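Local atomic coordinates of putative glycosylhydrolase (Parabacteroides distasonis, PDB entry 3S5Q), a protein that probably acts as a glycoside-cleaving hydrolase of the 3-keto-disaccharide hydrolase family, built on a concanavalin A-like lectin/glucanase fold. Residues P103-Q106 / W112-G115; Q146-I149 / K154-V157. One frame throughout, in Å; residues are numbered along the deposited sequence.

Overall arrangement
The two contacts follow one another along a single chain, their centres about 17 Å apart. Contact 1 lies within the long loop between strands 93-98 and 135-143, with its centre about 14 Å from that of the chain; contact 2 pairs the strands of the hairpin 146-151/154-160, which belongs to the large antiparallel sheet. They touch at Gly-115, whose O lies 3.4 Å from CG2 of Val-157, while its CA packs against CD1 of Ile-156 at 3.7 Å; CD1 of Ile-149 also comes near Gly-115 O in one of its two conformers. The end of the loop segment thus rests on the apolar side of the hairpin. A bound 1,2-ethanediol, probably from the crystallisation liquor, sits about 4 Å from the His-155 side chain.

Contact 1: P103-Q106 / W112-G115; sequences PEWQ and WRCG
Trp-105 and Arg-113 carry most of this contact, their side chains running past one another in opposite directions. The first segment belongs to a 3-10 stretch, in which Pro-103 O accepts a hydrogen bond from Gln-106 N, 3.0 Å away. Trp-105 follows on this turn with its indole directed at 112-115. CG stands beside the backbone N (chi1 -77°), which carries the six-membered ring over to the second segment: CZ3 comes within 3.6 Å of the carbonyl O of Trp-112, and CE3 lies 4.1 Å from CG of Arg-113. The Trp-105 side chain also packs on Gln-96 and Ala-98 of strand 93-98, and its ring meets that of Tyr-108. The backbone O of Trp-105 receives a weak, strongly bent bond from NE of Arg-113, 3.1 Å long with an angle of 124° at the hydrogen. Arg-113 reaches it with a chain extended from CG to NE, its guanidinium plane 73° from that of the indole. Gln-106 joins through a water, which accepts from Arg-113 NH2 at 3.1 Å, in the guanidinium plane, and more weakly from NE2 of Gln-106. Tyr-108 O and Gln-126 OE1 take further guanidinium bonds, on NH2 and NH1. The arrangement is a loop excursion between two strands of a concanavalin A-like fold, drawn together by an arginine spanning backbone carbonyls and by a tryptophan packed on the adjoining strand.

Contact 2: Q146-I149 / K154-V157; sequences QIDI and KHIV
Ile-149 and Val-157 form an antiparallel hydrogen-bonded pair, joined in one direction by a nearly straight bond from Ile-149 N to Val-157 O, 2.9 Å long with an angle of 169°. The return side is divided: Ile-149 O accepts from both Ile-156 N, at 3.0 Å, and Val-157 N, at 3.4 Å, each bond weak. Two residues facing one make this a classic beta bulge. In one of the two conformers of Ile-149, CD1 lies alongside CB of Val-157 and Ile-149 CG2 meets CG1 of Ile-156. The polar partners are Asp-148 and His-155. With CG anti to the backbone N (chi1 -175°), the imidazole swings back to Asp-148, and its NE2 donates to OD1 over 2.8 Å. That oxygen is approached on its anti side and lies close to the ring plane, though ring and carboxylate are turned 48° apart. OD1 also bonds Ser-158 OG, while NE2 of Gln-146 donates to OD2 from the syn side, 3.1 Å away but well out of the carboxylate plane. Both carboxylate oxygens are therefore engaged, by three side-chain partners in all, which fixes the rotation of the group and ties the imidazole to the neighbouring strand.

Contact 1: P103-Q106 / W112-G115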
ATOM      1  N   PRO A 103      -4.567  -6.293 -19.043  1.00 35.63           N
ATOM      2  CA  PRO A 103      -4.344  -7.708 -19.353  1.00 37.64           C
ATOM      3  C   PRO A 103      -2.909  -8.149 -19.110  1.00 38.33           C
ATOM      4  O   PRO A 103      -2.648  -9.334 -18.945  1.00 39.33           O
ATOM      5  CB  PRO A 103      -4.675  -7.782 -20.866  1.00 38.78           C
ATOM      6  CG  PRO A 103      -4.373  -6.441 -21.346  1.00 38.76           C
ATOM      7  CD  PRO A 103      -4.894  -5.542 -20.276  1.00 37.32           C
ATOM      8  N   GLU A 104      -2.004  -7.179 -19.130  1.00 39.46           N
ATOM      9  CA  GLU A 104      -0.618  -7.347 -18.794  1.00 40.31           C
ATOM     10  C   GLU A 104      -0.458  -8.096 -17.486  1.00 39.53           C
ATOM     11  O   GLU A 104       0.412  -8.975 -17.391  1.00 39.10           O
ATOM     12  CB  GLU A 104       0.008  -5.952 -18.665  1.00 41.31           C
ATOM     13  CG  GLU A 104       1.479  -5.874 -18.275  1.00 44.19           C
ATOM     14  CD  GLU A 104       2.240  -4.721 -18.979  1.00 49.31           C
ATOM     15  OE1 GLU A 104       1.871  -4.329 -20.132  1.00 54.91           O
ATOM     16  OE2 GLU A 104       3.222  -4.232 -18.377  1.00 51.97           O
ATOM     17  N   TRP A 105      -1.274  -7.741 -16.476  1.00 38.52           N
ATOM     18  CA  TRP A 105      -1.179  -8.366 -15.141  1.00 36.70           C
ATOM     19  C   TRP A 105      -1.457  -9.880 -15.107  1.00 36.54           C
ATOM     20  O   TRP A 105      -1.079 -10.534 -14.152  1.00 36.35           O
ATOM     21  CB  TRP A 105      -2.034  -7.615 -14.108  1.00 36.31           C
ATOM     22  CG  TRP A 105      -1.362  -6.371 -13.677  1.00 35.18           C
ATOM     23  CD1 TRP A 105      -1.666  -5.096 -14.056  1.00 34.74           C
ATOM     24  CD2 TRP A 105      -0.206  -6.275 -12.835  1.00 37.04           C
ATOM     25  NE1 TRP A 105      -0.778  -4.204 -13.490  1.00 33.41           N
ATOM     26  CE2 TRP A 105       0.127  -4.903 -12.734  1.00 35.67           C
ATOM     27  CE3 TRP A 105       0.582  -7.220 -12.149  1.00 37.73           C
ATOM     28  CZ2 TRP A 105       1.203  -4.453 -11.973  1.00 37.14           C
ATOM     29  CZ3 TRP A 105       1.660  -6.762 -11.398  1.00 37.42           C
ATOM     30  CH2 TRP A 105       1.947  -5.391 -11.310  1.00 36.69           C
ATOM     31  N   GLN A 106      -2.081 -10.419 -16.160  1.00 37.33           N
ATOM     32  CA  GLN A 106      -2.269 -11.870 -16.349  1.00 37.44           C
ATOM     33  C   GLN A 106      -0.932 -12.597 -16.697  1.00 35.84           C
ATOM     34  O   GLN A 106      -0.859 -13.831 -16.730  1.00 35.20           O
ATOM     35  CB  GLN A 106      -3.329 -12.078 -17.468  1.00 39.82           C
ATOM     36  CG  GLN A 106      -3.977 -13.470 -17.592  1.00 44.20           C
ATOM     37  CD  GLN A 106      -4.619 -13.996 -16.286  1.00 48.78           C
ATOM     38  OE1 GLN A 106      -5.223 -13.238 -15.494  1.00 48.98           O
ATOM     39  NE2 GLN A 106      -4.494 -15.314 -16.072  1.00 51.06           N
ATOM     40  N   TRP A 112       1.800 -11.127  -7.002  1.00 21.32           N
ATOM     41  CA  TRP A 112       2.370  -9.839  -7.459  1.00 21.39           C
ATOM     42  C   TRP A 112       1.307  -8.742  -7.702  1.00 21.91           C
ATOM     43  O   TRP A 112       1.663  -7.589  -7.907  1.00 22.62           O
ATOM     44  CB  TRP A 112       3.149 -10.029  -8.763  1.00 22.83           C
ATOM     45  CG  TRP A 112       4.490 -10.820  -8.656  1.00 20.55           C
ATOM     46  CD1 TRP A 112       4.824 -11.837  -7.759  1.00 22.19           C
ATOM     47  CD2 TRP A 112       5.614 -10.672  -9.518  1.00 19.62           C
ATOM     48  NE1 TRP A 112       6.088 -12.301  -8.022  1.00 19.42           N
ATOM     49  CE2 TRP A 112       6.594 -11.606  -9.105  1.00 19.07           C
ATOM     50  CE3 TRP A 112       5.911  -9.808 -10.585  1.00 20.55           C
ATOM     51  CZ2 TRP A 112       7.836 -11.713  -9.749  1.00 18.71           C
ATOM     52  CZ3 TRP A 112       7.131  -9.932 -11.224  1.00 19.50           C
ATOM     53  CH2 TRP A 112       8.088 -10.860 -10.776  1.00 24.44           C
ATOM     54  N   ARG A 113       0.016  -9.090  -7.662  1.00 21.23           N
ATOM     55  CA  ARG A 113      -1.056  -8.178  -8.066  1.00 20.74           C
ATOM     56  C   ARG A 113      -1.601  -7.315  -6.916  1.00 20.42           C
ATOM     57  O   ARG A 113      -1.184  -7.452  -5.743  1.00 18.51           O
ATOM     58  CB  ARG A 113      -2.157  -9.007  -8.728  1.00 21.75           C
ATOM     59  CG  ARG A 113      -1.678  -9.801  -9.931  1.00 23.20           C
ATOM     60  CD  ARG A 113      -2.815 -10.576 -10.569  1.00 24.17           C
ATOM     61  NE  ARG A 113      -2.335 -11.555 -11.535  1.00 25.27           N
ATOM     62  CZ  ARG A 113      -2.996 -12.646 -11.917  1.00 25.53           C
ATOM     63  NH1 ARG A 113      -4.202 -12.906 -11.418  1.00 25.56           N
ATOM     64  NH2 ARG A 113      -2.454 -13.464 -12.805  1.00 26.02           N
ATOM     65  N   CYS A 114      -2.509  -6.400  -7.253  1.00 20.92           N
ATOM     66  CA  CYS A 114      -3.059  -5.418  -6.271  1.00 20.67           C
ATOM     67  C   CYS A 114      -3.464  -5.976  -4.915  1.00 20.53           C
ATOM     68  O   CYS A 114      -4.198  -6.968  -4.839  1.00 20.04           O
ATOM     69  CB  CYS A 114      -4.258  -4.696  -6.882  1.00 22.34           C
ATOM     70  SG  CYS A 114      -4.551  -3.138  -6.072  1.00 21.80           S
ATOM     71  N   GLY A 115      -2.998  -5.337  -3.828  1.00 19.01           N
ATOM     72  CA  GLY A 115      -3.372  -5.784  -2.488  1.00 19.04           C
ATOM     73  C   GLY A 115      -2.481  -6.866  -1.914  1.00 18.20           C
ATOM     74  O   GLY A 115      -2.568  -7.197  -0.713  1.00 17.31           O
TER
HETATM   75  O   HOH W   1      -3.688 -16.324 -13.224  1.00 37.32           O

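Contact 2: Q146-I149 / K154-V157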
ATOM      1  N   GLN A 146       1.433  -9.661  12.427  1.00 19.51           N
ATOM      2  CA  GLN A 146       0.114  -9.920  11.841  1.00 20.15           C
ATOM      3  C   GLN A 146      -0.297  -8.786  10.906  1.00 19.43           C
ATOM      4  O   GLN A 146      -0.473  -7.653  11.341  1.00 18.75           O
ATOM      5  CB  GLN A 146      -0.909 -10.175  12.982  1.00 20.90           C
ATOM      6  CG  GLN A 146      -2.310 -10.602  12.483  1.00 20.93           C
ATOM      7  CD  GLN A 146      -2.274 -11.850  11.583  1.00 23.58           C
ATOM      8  OE1 GLN A 146      -1.646 -12.857  11.923  1.00 22.47           O
ATOM      9  NE2 GLN A 146      -2.950 -11.778  10.442  1.00 21.89           N
ATOM     10  N   ILE A 147      -0.398  -9.096   9.612  1.00 18.98           N
ATOM     11  CA  ILE A 147      -0.703  -8.116   8.575  1.00 19.91           C
ATOM     12  C   ILE A 147      -2.072  -8.458   7.993  1.00 19.73           C
ATOM     13  O   ILE A 147      -2.281  -9.582   7.597  1.00 20.88           O
ATOM     14  CB  ILE A 147       0.326  -8.113   7.437  1.00 18.90           C
ATOM     15  CG1 ILE A 147       1.764  -7.980   8.004  1.00 21.91           C
ATOM     16  CG2 ILE A 147      -0.036  -7.021   6.378  1.00 19.38           C
ATOM     17  CD1 ILE A 147       1.941  -6.831   9.023  1.00 21.57           C
ATOM     18  N   ASP A 148      -2.977  -7.486   7.972  1.00 20.09           N
ATOM     19  CA  ASP A 148      -4.297  -7.650   7.376  1.00 20.13           C
ATOM     20  C   ASP A 148      -4.593  -6.519   6.422  1.00 19.85           C
ATOM     21  O   ASP A 148      -4.364  -5.370   6.742  1.00 19.61           O
ATOM     22  CB  ASP A 148      -5.356  -7.765   8.461  1.00 21.14           C
ATOM     23  CG  ASP A 148      -5.287  -9.111   9.179  1.00 23.55           C
ATOM     24  OD1 ASP A 148      -5.854 -10.101   8.641  1.00 25.75           O
ATOM     25  OD2 ASP A 148      -4.628  -9.180  10.237  1.00 26.26           O
ATOM     26  N   ILE A 149      -5.053  -6.886   5.227  1.00 19.09           N
ATOM     27  CA  ILE A 149      -5.350  -5.921   4.180  0.50 19.53           C
ATOM     28  C   ILE A 149      -6.817  -6.026   3.769  1.00 19.51           C
ATOM     29  O   ILE A 149      -7.312  -7.106   3.426  1.00 19.73           O
ATOM     30  CB  ILE A 149      -4.435  -6.129   2.950  0.50 19.48           C
ATOM     31  CG1 ILE A 149      -2.958  -6.000   3.384  0.50 19.43           C
ATOM     32  CG2 ILE A 149      -4.799  -5.135   1.845  0.50 19.90           C
ATOM     33  CD1 ILE A 149      -2.003  -6.628   2.446  0.50 19.37           C
ATOM     34  N   LYS A 154     -13.460  -5.686   1.285  1.00 22.47           N
ATOM     35  CA  LYS A 154     -13.203  -7.104   1.313  1.00 22.21           C
ATOM     36  C   LYS A 154     -11.882  -7.368   2.008  1.00 21.75           C
ATOM     37  O   LYS A 154     -10.886  -6.731   1.711  1.00 20.56           O
ATOM     38  CB  LYS A 154     -13.197  -7.647  -0.114  1.00 23.14           C
ATOM     39  CG  LYS A 154     -14.545  -7.466  -0.800  1.00 26.12           C
ATOM     40  CD  LYS A 154     -14.603  -8.279  -2.066  1.00 31.72           C
ATOM     41  CE  LYS A 154     -16.024  -8.347  -2.656  1.00 34.58           C
ATOM     42  NZ  LYS A 154     -16.152  -9.393  -3.746  1.00 38.16           N
ATOM     43  N   HIS A 155     -11.892  -8.300   2.958  1.00 22.65           N
ATOM     44  CA  HIS A 155     -10.676  -8.736   3.663  1.00 23.60           C
ATOM     45  C   HIS A 155      -9.862  -9.712   2.789  1.00 23.33           C
ATOM     46  O   HIS A 155     -10.066 -10.933   2.846  1.00 24.34           O
ATOM     47  CB  HIS A 155     -11.088  -9.386   4.991  1.00 24.11           C
ATOM     48  CG  HIS A 155      -9.950  -9.772   5.877  1.00 25.66           C
ATOM     49  ND1 HIS A 155     -10.107 -10.664   6.914  1.00 25.62           N
ATOM     50  CD2 HIS A 155      -8.649  -9.395   5.891  1.00 26.74           C
ATOM     51  CE1 HIS A 155      -8.951 -10.798   7.547  1.00 27.89           C
ATOM     52  NE2 HIS A 155      -8.045 -10.053   6.936  1.00 25.11           N
ATOM     53  N   ILE A 156      -8.970  -9.167   1.952  1.00 21.91           N
ATOM     54  CA  ILE A 156      -8.310  -9.973   0.928  1.00 20.84           C
ATOM     55  C   ILE A 156      -7.033 -10.696   1.408  1.00 19.79           C
ATOM     56  O   ILE A 156      -6.630 -11.708   0.826  1.00 19.13           O
ATOM     57  CB  ILE A 156      -8.006  -9.158  -0.361  1.00 21.93           C
ATOM     58  CG1 ILE A 156      -7.303  -7.848  -0.040  1.00 20.09           C
ATOM     59  CG2 ILE A 156      -9.309  -8.905  -1.180  1.00 21.46           C
ATOM     60  CD1 ILE A 156      -6.587  -7.233  -1.277  1.00 20.49           C
ATOM     61  N   VAL A 157      -6.381 -10.176   2.438  1.00 18.87           N
ATOM     62  CA  VAL A 157      -5.122 -10.766   2.887  1.00 19.19           C
ATOM     63  C   VAL A 157      -5.072 -10.769   4.386  1.00 20.12           C
ATOM     64  O   VAL A 157      -5.414  -9.786   5.038  1.00 20.26           O
ATOM     65  CB  VAL A 157      -3.838 -10.034   2.284  1.00 19.48           C
ATOM     66  CG1 VAL A 157      -2.488 -10.728   2.719  1.00 20.53           C
ATOM     67  CG2 VAL A 157      -3.919  -9.918   0.804  1.00 19.01           C
TER